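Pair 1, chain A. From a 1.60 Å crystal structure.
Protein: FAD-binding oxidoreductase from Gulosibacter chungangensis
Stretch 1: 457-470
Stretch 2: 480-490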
# COMPACT_ATOMS: atom_id res chain seq x y z
N THR A 457 26.02 23.14 6.15
CA THR A 457 24.97 22.10 6.25
C THR A 457 24.63 21.56 4.87
O THR A 457 24.53 20.33 4.71
CB THR A 457 23.74 22.65 6.95
OG1 THR A 457 24.22 23.08 8.22
CG2 THR A 457 22.65 21.61 7.12
N LEU A 458 24.44 22.44 3.90
CA LEU A 458 24.14 22.00 2.52
C LEU A 458 25.33 21.21 1.97
O LEU A 458 25.09 20.12 1.39
CB LEU A 458 23.85 23.21 1.64
CG LEU A 458 23.58 22.87 0.19
CD1 LEU A 458 22.50 21.79 0.05
CD2 LEU A 458 23.23 24.12 -0.59
N ASP A 459 26.56 21.74 2.07
CA ASP A 459 27.74 21.00 1.55
C ASP A 459 27.86 19.63 2.21
O ASP A 459 28.13 18.65 1.49
CB ASP A 459 29.02 21.78 1.78
CG ASP A 459 29.14 23.01 0.91
OD1 ASP A 459 28.28 23.17 0.01
OD2 ASP A 459 30.07 23.82 1.18
N MET A 460 27.72 19.59 3.54
CA MET A 460 27.79 18.33 4.31
C MET A 460 26.77 17.34 3.74
O MET A 460 27.10 16.20 3.46
CB MET A 460 27.47 18.54 5.78
CG MET A 460 27.51 17.26 6.60
SD MET A 460 26.76 17.52 8.20
CE MET A 460 25.01 17.68 7.84
N THR A 461 25.53 17.79 3.59
CA THR A 461 24.42 16.90 3.18
C THR A 461 24.64 16.41 1.74
O THR A 461 24.37 15.23 1.48
CB THR A 461 23.07 17.59 3.35
OG1 THR A 461 23.04 18.03 4.70
CG2 THR A 461 21.91 16.65 3.06
N ARG A 462 25.07 17.26 0.82
CA ARG A 462 25.31 16.76 -0.55
C ARG A 462 26.40 15.71 -0.55
O ARG A 462 26.30 14.76 -1.39
CB ARG A 462 25.67 17.90 -1.52
CG ARG A 462 24.58 18.94 -1.70
CD ARG A 462 24.66 19.54 -3.07
NE ARG A 462 23.71 20.61 -3.30
CZ ARG A 462 22.47 20.46 -3.77
NH1 ARG A 462 21.95 19.26 -3.95
NH2 ARG A 462 21.72 21.53 -3.96
N GLU A 463 27.42 15.82 0.31
CA GLU A 463 28.47 14.77 0.41
C GLU A 463 27.86 13.50 1.05
O GLU A 463 28.16 12.39 0.60
CB GLU A 463 29.65 15.23 1.25
CG GLU A 463 30.74 14.19 1.35
CD GLU A 463 31.26 13.56 0.04
OE1 GLU A 463 31.24 14.21 -1.04
OE2 GLU A 463 31.70 12.41 0.10
N LEU A 464 26.99 13.64 2.06
CA LEU A 464 26.31 12.46 2.64
C LEU A 464 25.50 11.73 1.56
O LEU A 464 25.61 10.46 1.49
CB LEU A 464 25.41 12.88 3.81
CG LEU A 464 26.14 13.30 5.08
CD1 LEU A 464 25.17 13.93 6.06
CD2 LEU A 464 26.91 12.15 5.68
N ILE A 465 24.75 12.45 0.72
CA ILE A 465 23.93 11.85 -0.36
C ILE A 465 24.89 11.13 -1.32
O ILE A 465 24.68 9.97 -1.66
CB ILE A 465 23.08 12.91 -1.05
CG1 ILE A 465 22.04 13.49 -0.09
CG2 ILE A 465 22.51 12.37 -2.36
CD1 ILE A 465 21.34 14.70 -0.60
N ARG A 466 25.98 11.80 -1.70
CA ARG A 466 26.97 11.19 -2.64
C ARG A 466 27.55 9.92 -2.04
O ARG A 466 27.56 8.89 -2.74
CB ARG A 466 28.11 12.17 -2.96
CG ARG A 466 27.94 12.90 -4.27
CD ARG A 466 29.22 13.63 -4.66
NE ARG A 466 29.65 14.60 -3.64
CZ ARG A 466 29.11 15.81 -3.46
NH1 ARG A 466 28.12 16.23 -4.22
NH2 ARG A 466 29.58 16.58 -2.49
N ALA A 467 27.97 9.95 -0.78
CA ALA A 467 28.62 8.79 -0.14
C ALA A 467 27.60 7.67 0.06
O ALA A 467 27.91 6.51 -0.21
CB ALA A 467 29.31 9.18 1.14
N GLY A 468 26.40 8.01 0.52
CA GLY A 468 25.28 7.06 0.65
C GLY A 468 25.04 6.35 -0.68
O GLY A 468 25.04 5.12 -0.69
N ALA A 469 24.84 7.09 -1.77
CA ALA A 469 24.53 6.50 -3.09
C ALA A 469 25.63 5.49 -3.48
O ALA A 469 25.29 4.42 -4.04
CB ALA A 469 24.38 7.56 -4.15
N GLU A 470 26.89 5.83 -3.28
CA GLU A 470 28.03 4.96 -3.66
C GLU A 470 27.95 3.64 -2.87
O GLU A 470 28.39 2.61 -3.37
CB GLU A 470 29.35 5.71 -3.44
CG GLU A 470 30.57 4.90 -3.80
CD GLU A 470 31.75 5.68 -4.34
OE1 GLU A 470 32.87 5.11 -4.39
OE2 GLU A 470 31.55 6.85 -4.74
N ASN A 480 13.51 20.45 -0.76
CA ASN A 480 13.45 21.14 -2.08
C ASN A 480 14.85 21.26 -2.70
O ASN A 480 15.01 20.91 -3.89
CB ASN A 480 12.90 22.56 -1.98
CG ASN A 480 11.49 22.63 -1.47
OD1 ASN A 480 10.83 21.60 -1.28
ND2 ASN A 480 11.00 23.85 -1.28
N VAL A 481 15.84 21.77 -1.96
CA VAL A 481 17.15 22.12 -2.58
C VAL A 481 17.90 20.86 -2.98
O VAL A 481 18.81 20.93 -3.80
CB VAL A 481 17.96 23.03 -1.64
CG1 VAL A 481 18.50 22.25 -0.44
CG2 VAL A 481 19.06 23.74 -2.39
N LEU A 482 17.58 19.72 -2.37
CA LEU A 482 18.26 18.41 -2.62
C LEU A 482 17.56 17.57 -3.69
O LEU A 482 18.13 16.50 -4.08
CB LEU A 482 18.27 17.58 -1.33
CG LEU A 482 19.01 18.18 -0.14
CD1 LEU A 482 18.86 17.26 1.09
CD2 LEU A 482 20.48 18.48 -0.46
N ALA A 483 16.36 17.97 -4.13
CA ALA A 483 15.46 17.12 -4.95
C ALA A 483 16.20 16.62 -6.20
O ALA A 483 16.17 15.45 -6.50
CB ALA A 483 14.23 17.90 -5.33
N ASP A 484 16.87 17.50 -6.91
CA ASP A 484 17.44 17.07 -8.21
C ASP A 484 18.57 16.09 -7.94
O ASP A 484 18.74 15.07 -8.70
CB ASP A 484 17.92 18.25 -9.04
CG ASP A 484 16.82 18.89 -9.87
OD1 ASP A 484 15.74 18.27 -10.07
OD2 ASP A 484 17.05 20.03 -10.31
N GLN A 485 19.42 16.41 -6.95
CA GLN A 485 20.56 15.53 -6.64
C GLN A 485 20.02 14.15 -6.24
O GLN A 485 20.52 13.09 -6.71
CB GLN A 485 21.45 16.08 -5.52
CG GLN A 485 22.63 15.16 -5.23
CD GLN A 485 23.50 15.63 -4.09
OE1 GLN A 485 23.21 16.63 -3.41
NE2 GLN A 485 24.52 14.84 -3.79
N VAL A 486 19.05 14.12 -5.36
CA VAL A 486 18.51 12.81 -4.89
C VAL A 486 17.82 12.10 -6.08
O VAL A 486 18.06 10.91 -6.30
CB VAL A 486 17.58 13.00 -3.67
CG1 VAL A 486 16.88 11.68 -3.32
CG2 VAL A 486 18.34 13.56 -2.50
N ALA A 487 17.02 12.79 -6.88
CA ALA A 487 16.32 12.16 -8.02
C ALA A 487 17.39 11.53 -8.92
O ALA A 487 17.19 10.42 -9.42
CB ALA A 487 15.46 13.14 -8.77
N GLU A 488 18.52 12.21 -9.07
CA GLU A 488 19.59 11.75 -9.99
C GLU A 488 20.25 10.48 -9.46
O GLU A 488 20.79 9.70 -10.26
CB GLU A 488 20.61 12.88 -10.20
CG GLU A 488 21.66 12.55 -11.25
CD GLU A 488 21.32 12.85 -12.72
OE1 GLU A 488 20.18 13.35 -13.01
OE2 GLU A 488 22.17 12.55 -13.60
N THR A 489 20.15 10.20 -8.18
CA THR A 489 20.74 8.93 -7.65
C THR A 489 19.93 7.70 -8.07
O THR A 489 20.51 6.58 -8.07
CB THR A 489 20.92 8.94 -6.13
OG1 THR A 489 19.67 8.98 -5.46
CG2 THR A 489 21.80 10.08 -5.68
N TYR A 490 18.67 7.85 -8.46
CA TYR A 490 17.82 6.72 -8.91
C TYR A 490 18.06 6.48 -10.40
O TYR A 490 17.17 6.69 -11.23
CB TYR A 490 16.36 7.00 -8.56
CG TYR A 490 16.04 6.92 -7.09
CD1 TYR A 490 15.59 5.73 -6.52
CD2 TYR A 490 16.22 8.01 -6.27
CE1 TYR A 490 15.33 5.65 -5.17
CE2 TYR A 490 15.98 7.95 -4.91
CZ TYR A 490 15.50 6.76 -4.37
OH TYR A 490 15.27 6.68 -3.03
O HOH W 1 19.69 19.14 -5.79

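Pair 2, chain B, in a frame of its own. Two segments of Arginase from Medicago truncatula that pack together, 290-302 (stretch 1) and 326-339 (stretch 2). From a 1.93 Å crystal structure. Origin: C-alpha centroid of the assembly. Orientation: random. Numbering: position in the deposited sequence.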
# COMPACT_ATOMS: atom_id res chain seq x y z
N LEU B 290 18.63 14.20 5.27
CA LEU B 290 18.87 12.86 4.70
C LEU B 290 19.51 12.03 5.79
O LEU B 290 20.03 12.57 6.79
CB LEU B 290 19.77 12.94 3.46
CG LEU B 290 19.33 13.91 2.38
CD1 LEU B 290 20.41 13.99 1.30
CD2 LEU B 290 17.98 13.49 1.81
N PHE B 291 19.39 10.73 5.62
CA PHE B 291 19.87 9.76 6.62
C PHE B 291 21.35 10.04 6.97
O PHE B 291 21.72 10.12 8.17
CB PHE B 291 19.63 8.32 6.16
CG PHE B 291 19.83 7.36 7.30
CD1 PHE B 291 18.80 7.04 8.17
CD2 PHE B 291 21.08 6.82 7.58
CE1 PHE B 291 18.98 6.18 9.25
CE2 PHE B 291 21.26 5.96 8.66
CZ PHE B 291 20.22 5.65 9.49
N ARG B 292 22.15 10.23 5.94
CA ARG B 292 23.61 10.47 5.97
C ARG B 292 23.90 11.82 6.65
O ARG B 292 25.01 12.03 7.09
CB ARG B 292 24.01 10.28 4.50
CG ARG B 292 25.46 10.51 4.14
CD ARG B 292 26.44 9.40 4.47
NE ARG B 292 25.84 8.09 4.33
CZ ARG B 292 26.22 6.99 5.02
NH1 ARG B 292 27.18 7.06 5.93
NH2 ARG B 292 25.59 5.83 4.82
N ASP B 293 22.98 12.76 6.74
CA ASP B 293 23.29 14.03 7.47
C ASP B 293 23.40 13.72 8.97
O ASP B 293 24.34 14.15 9.63
CB ASP B 293 22.20 15.09 7.29
CG ASP B 293 22.13 15.75 5.93
OD1 ASP B 293 23.15 16.22 5.47
OD2 ASP B 293 21.03 15.82 5.39
N ILE B 294 22.46 12.96 9.51
CA ILE B 294 22.53 12.57 10.95
C ILE B 294 23.85 11.78 11.19
O ILE B 294 24.50 11.98 12.26
CB ILE B 294 21.29 11.76 11.36
CG1 ILE B 294 20.01 12.56 11.08
CG2 ILE B 294 21.38 11.34 12.82
CD1 ILE B 294 18.78 12.00 11.69
N LEU B 295 24.25 10.90 10.26
CA LEU B 295 25.43 10.02 10.49
C LEU B 295 26.70 10.89 10.47
O LEU B 295 27.60 10.65 11.26
CB LEU B 295 25.50 8.91 9.43
CG LEU B 295 24.40 7.86 9.50
CD1 LEU B 295 24.61 6.74 8.51
CD2 LEU B 295 24.28 7.28 10.88
N ASN B 296 26.78 11.83 9.55
CA ASN B 296 27.94 12.76 9.47
C ASN B 296 28.13 13.49 10.81
O ASN B 296 29.26 13.52 11.36
CB ASN B 296 27.76 13.76 8.33
CG ASN B 296 27.85 13.10 6.97
OD1 ASN B 296 28.32 11.98 6.85
ND2 ASN B 296 27.40 13.79 5.94
N ILE B 297 27.06 14.08 11.32
CA ILE B 297 27.13 14.84 12.60
C ILE B 297 27.52 13.88 13.73
O ILE B 297 28.35 14.24 14.61
CB ILE B 297 25.80 15.58 12.82
CG1 ILE B 297 25.64 16.67 11.75
CG2 ILE B 297 25.79 16.11 14.24
CD1 ILE B 297 24.28 17.33 11.64
N LEU B 298 26.97 12.67 13.72
CA LEU B 298 27.07 11.76 14.88
C LEU B 298 28.45 11.12 14.87
O LEU B 298 29.10 11.03 15.96
CB LEU B 298 25.92 10.75 14.74
CG LEU B 298 25.61 9.94 15.97
CD1 LEU B 298 25.40 10.82 17.20
CD2 LEU B 298 24.39 9.09 15.69
N GLN B 299 28.92 10.76 13.67
CA GLN B 299 30.24 10.15 13.44
C GLN B 299 31.30 11.17 13.84
O GLN B 299 32.29 10.78 14.44
CB GLN B 299 30.34 9.61 12.00
CG GLN B 299 29.48 8.36 11.81
CD GLN B 299 29.40 7.79 10.41
OE1 GLN B 299 29.83 8.42 9.44
NE2 GLN B 299 28.86 6.58 10.28
N ASN B 300 31.07 12.45 13.64
CA ASN B 300 32.07 13.51 13.90
C ASN B 300 31.96 14.00 15.35
O ASN B 300 32.89 14.62 15.80
CB ASN B 300 31.91 14.65 12.89
CG ASN B 300 32.59 14.36 11.57
OD1 ASN B 300 33.81 14.27 11.51
ND2 ASN B 300 31.82 14.24 10.51
N LEU B 301 30.90 13.70 16.08
CA LEU B 301 30.62 14.36 17.39
C LEU B 301 31.68 13.96 18.42
O LEU B 301 31.94 12.78 18.53
CB LEU B 301 29.24 13.98 17.92
CG LEU B 301 28.94 14.48 19.33
CD1 LEU B 301 28.68 15.96 19.30
CD2 LEU B 301 27.74 13.75 19.92
N GLN B 302 32.21 14.94 19.16
CA GLN B 302 33.11 14.73 20.31
C GLN B 302 32.35 15.03 21.60
O GLN B 302 31.55 15.97 21.65
CB GLN B 302 34.37 15.61 20.16
CG GLN B 302 35.15 15.23 18.91
CD GLN B 302 36.41 16.00 18.62
OE1 GLN B 302 36.46 17.23 18.70
NE2 GLN B 302 37.43 15.27 18.24
N LEU B 326 13.51 -0.01 10.08
CA LEU B 326 14.93 -0.18 9.68
C LEU B 326 15.67 1.15 9.88
O LEU B 326 16.78 1.12 10.43
CB LEU B 326 14.99 -0.63 8.22
CG LEU B 326 14.84 -2.13 8.00
CD1 LEU B 326 14.94 -2.47 6.52
CD2 LEU B 326 15.88 -2.89 8.80
N VAL B 327 15.06 2.27 9.46
CA VAL B 327 15.70 3.57 9.67
C VAL B 327 15.93 3.80 11.20
O VAL B 327 17.03 4.20 11.65
CB VAL B 327 14.83 4.65 8.98
CG1 VAL B 327 15.14 6.03 9.49
CG2 VAL B 327 14.90 4.59 7.44
N ALA B 328 14.92 3.66 11.99
CA ALA B 328 15.05 3.84 13.46
C ALA B 328 16.13 2.87 14.02
O ALA B 328 16.93 3.28 14.85
CB ALA B 328 13.68 3.62 14.04
N ALA B 329 16.14 1.61 13.57
CA ALA B 329 17.06 0.55 14.04
C ALA B 329 18.51 0.94 13.70
O ALA B 329 19.35 0.92 14.61
CB ALA B 329 16.67 -0.76 13.43
N LYS B 330 18.74 1.48 12.50
CA LYS B 330 20.07 1.98 12.10
C LYS B 330 20.48 3.22 12.90
O LYS B 330 21.64 3.32 13.25
CB LYS B 330 20.12 2.26 10.60
CG LYS B 330 21.54 2.59 10.17
CD LYS B 330 21.86 2.35 8.70
CE LYS B 330 23.32 2.70 8.40
NZ LYS B 330 23.72 2.23 7.06
N LEU B 331 19.57 4.17 13.16
CA LEU B 331 19.86 5.28 14.11
C LEU B 331 20.26 4.70 15.47
O LEU B 331 21.24 5.20 16.04
CB LEU B 331 18.70 6.28 14.22
CG LEU B 331 18.30 6.94 12.89
CD1 LEU B 331 16.99 7.67 13.05
CD2 LEU B 331 19.39 7.88 12.41
N VAL B 332 19.57 3.69 15.97
CA VAL B 332 19.91 3.07 17.29
C VAL B 332 21.31 2.46 17.19
O VAL B 332 22.12 2.65 18.12
CB VAL B 332 18.86 2.05 17.78
CG1 VAL B 332 19.21 1.51 19.15
CG2 VAL B 332 17.49 2.70 17.92
N ARG B 333 21.59 1.73 16.12
CA ARG B 333 22.88 1.01 15.96
C ARG B 333 24.03 2.02 15.94
O ARG B 333 25.02 1.80 16.62
CB ARG B 333 22.88 0.14 14.70
CG ARG B 333 22.10 -1.15 14.88
CD ARG B 333 21.53 -1.70 13.58
NE ARG B 333 22.59 -1.99 12.63
CZ ARG B 333 22.77 -3.13 11.98
NH1 ARG B 333 21.98 -4.16 12.17
NH2 ARG B 333 23.84 -3.26 11.21
N GLU B 334 23.89 3.12 15.24
CA GLU B 334 25.00 4.04 15.09
C GLU B 334 25.13 4.86 16.38
O GLU B 334 26.24 5.18 16.75
CB GLU B 334 24.76 4.80 13.82
CG GLU B 334 24.74 3.90 12.59
CD GLU B 334 26.08 3.25 12.26
OE1 GLU B 334 27.13 3.89 12.44
OE2 GLU B 334 26.05 2.09 11.86
N LEU B 335 24.03 5.18 17.06
CA LEU B 335 24.10 5.84 18.39
C LEU B 335 24.81 4.91 19.38
O LEU B 335 25.69 5.41 20.10
CB LEU B 335 22.70 6.25 18.88
CG LEU B 335 22.61 6.84 20.30
CD1 LEU B 335 23.65 7.90 20.53
CD2 LEU B 335 21.23 7.44 20.55
N ALA B 336 24.42 3.62 19.46
CA ALA B 336 25.08 2.62 20.32
C ALA B 336 26.60 2.55 20.01
O ALA B 336 27.38 2.54 20.96
CB ALA B 336 24.44 1.26 20.22
N ALA B 337 26.99 2.48 18.73
CA ALA B 337 28.39 2.43 18.26
C ALA B 337 29.18 3.62 18.85
O ALA B 337 30.37 3.43 19.18
CB ALA B 337 28.45 2.40 16.74
N LYS B 338 28.59 4.80 18.91
CA LYS B 338 29.24 5.98 19.52
C LYS B 338 29.21 5.92 21.06
O LYS B 338 30.16 6.40 21.70
CB LYS B 338 28.55 7.26 19.04
CG LYS B 338 28.91 7.63 17.61
CD LYS B 338 30.34 8.13 17.45
CE LYS B 338 30.53 9.52 18.03
NZ LYS B 338 31.62 10.22 17.29
N MET B 339 28.11 5.50 21.66
CA MET B 339 28.00 5.64 23.13
C MET B 339 28.76 4.47 23.81
O MET B 339 29.34 4.65 24.90
CB MET B 339 26.53 5.67 23.55
CG MET B 339 26.37 5.59 25.05
SD MET B 339 24.77 6.19 25.58
CE MET B 339 23.72 4.81 25.20

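Two helices running side by side in the same direction, with axes about 10 Å apart, form the common frame. In pair 1 the axes approach to 10.6 Å at an angle of 5°; in pair 2 they approach to 10.2 Å at 10°. Fourteen central residues superpose with an RMSD of 0.5 Å, so the backbone problem is the same: fill a near-parallel groove with side chains.

The first inward position pairs Leu458(A) with Phe291(B). Leu458(A) leaves its helix sideways, but its end comes nearer, and CD1 lies 3.9 Å from CD2 of Leu482(A). Phe291(B) starts toward the partner helix and reaches further across: CE1 is 3.6 Å from CD2 of Leu331(B), and CZ is 3.4 Å from CG of Lys330(B), where the aliphatic part of a lysine serves as packing surface. Leu482(A) and Leu331(B) are themselves matched, both with chi1 m and chi2 t, so one leucine in one rotamer receives either a branched chain or a ring.

One turn on, Thr461(A) matches Ile294(B), both pointing toward the partner with chi1 m. Each offers a methyl to that same leucine: Thr461(A) CG2 lies 3.7 Å from Leu482(A) CD1, and Ile294(B) CG2 lies 4.0 Å from Leu331(B) CD2. The threonine spends its hydroxyl within its own helix, OG1 donating to Thr457(A) O at 2.7 Å.

The sharpest divergence is Arg462(A) against Leu295(B), facing Gln485(A) against Glu334(B). Pair 1 builds a polar clasp. Arg462(A) NH1 donates to Gln485(A) OE1 at 3.0 Å, while Gln485(A) NE2 returns a bond to Arg462(A) O, also at 3.0 Å; the glutamine amide thus engages both side chain and backbone of one residue. Arg462(A) NH2 adds a bond to Val481(A) O at 3.0 Å, and a water links Arg462(A) NH1, Val481(A) O and Gln485(A) N. Leu482(A) CD2 covers one face of the guanidinium, leaving its edge for the acceptors. Pair 2 fills this site by contact between carbons: Leu295(B) CD2 rests 3.8 Å from Glu334(B) CG.

Ile465(A) and Leu298(B) superpose within 0.3 Å at CA, and both point toward the partner. Ile465(A) CD1 packs 3.7 Å from CG2 of Val486(A), which matches Leu335(B). Leu298(B) brings CD2 to 4.2 Å from Leu335(B) N, and its CG lies 4.3 Å from Lys338(B) CG.

The last matched inward position is Thr489(A) with Lys338(B). The short threonine places CG2 3.9 Å from Ala469(A) CB and bonds its OG1 to Val486(A) O at 2.7 Å. The lysine crosses to the end of the other helix, where NZ donates to Gln299(B) O at 3.0 Å and Leu301(B) O at 2.9 Å. The rule is a shared leucine in one rotamer, with varied neighbours around it: pair 1 gathers its hydrogen bonds between the stretches around Arg462(A), pair 2 around Lys338(B) near the end of its stretch.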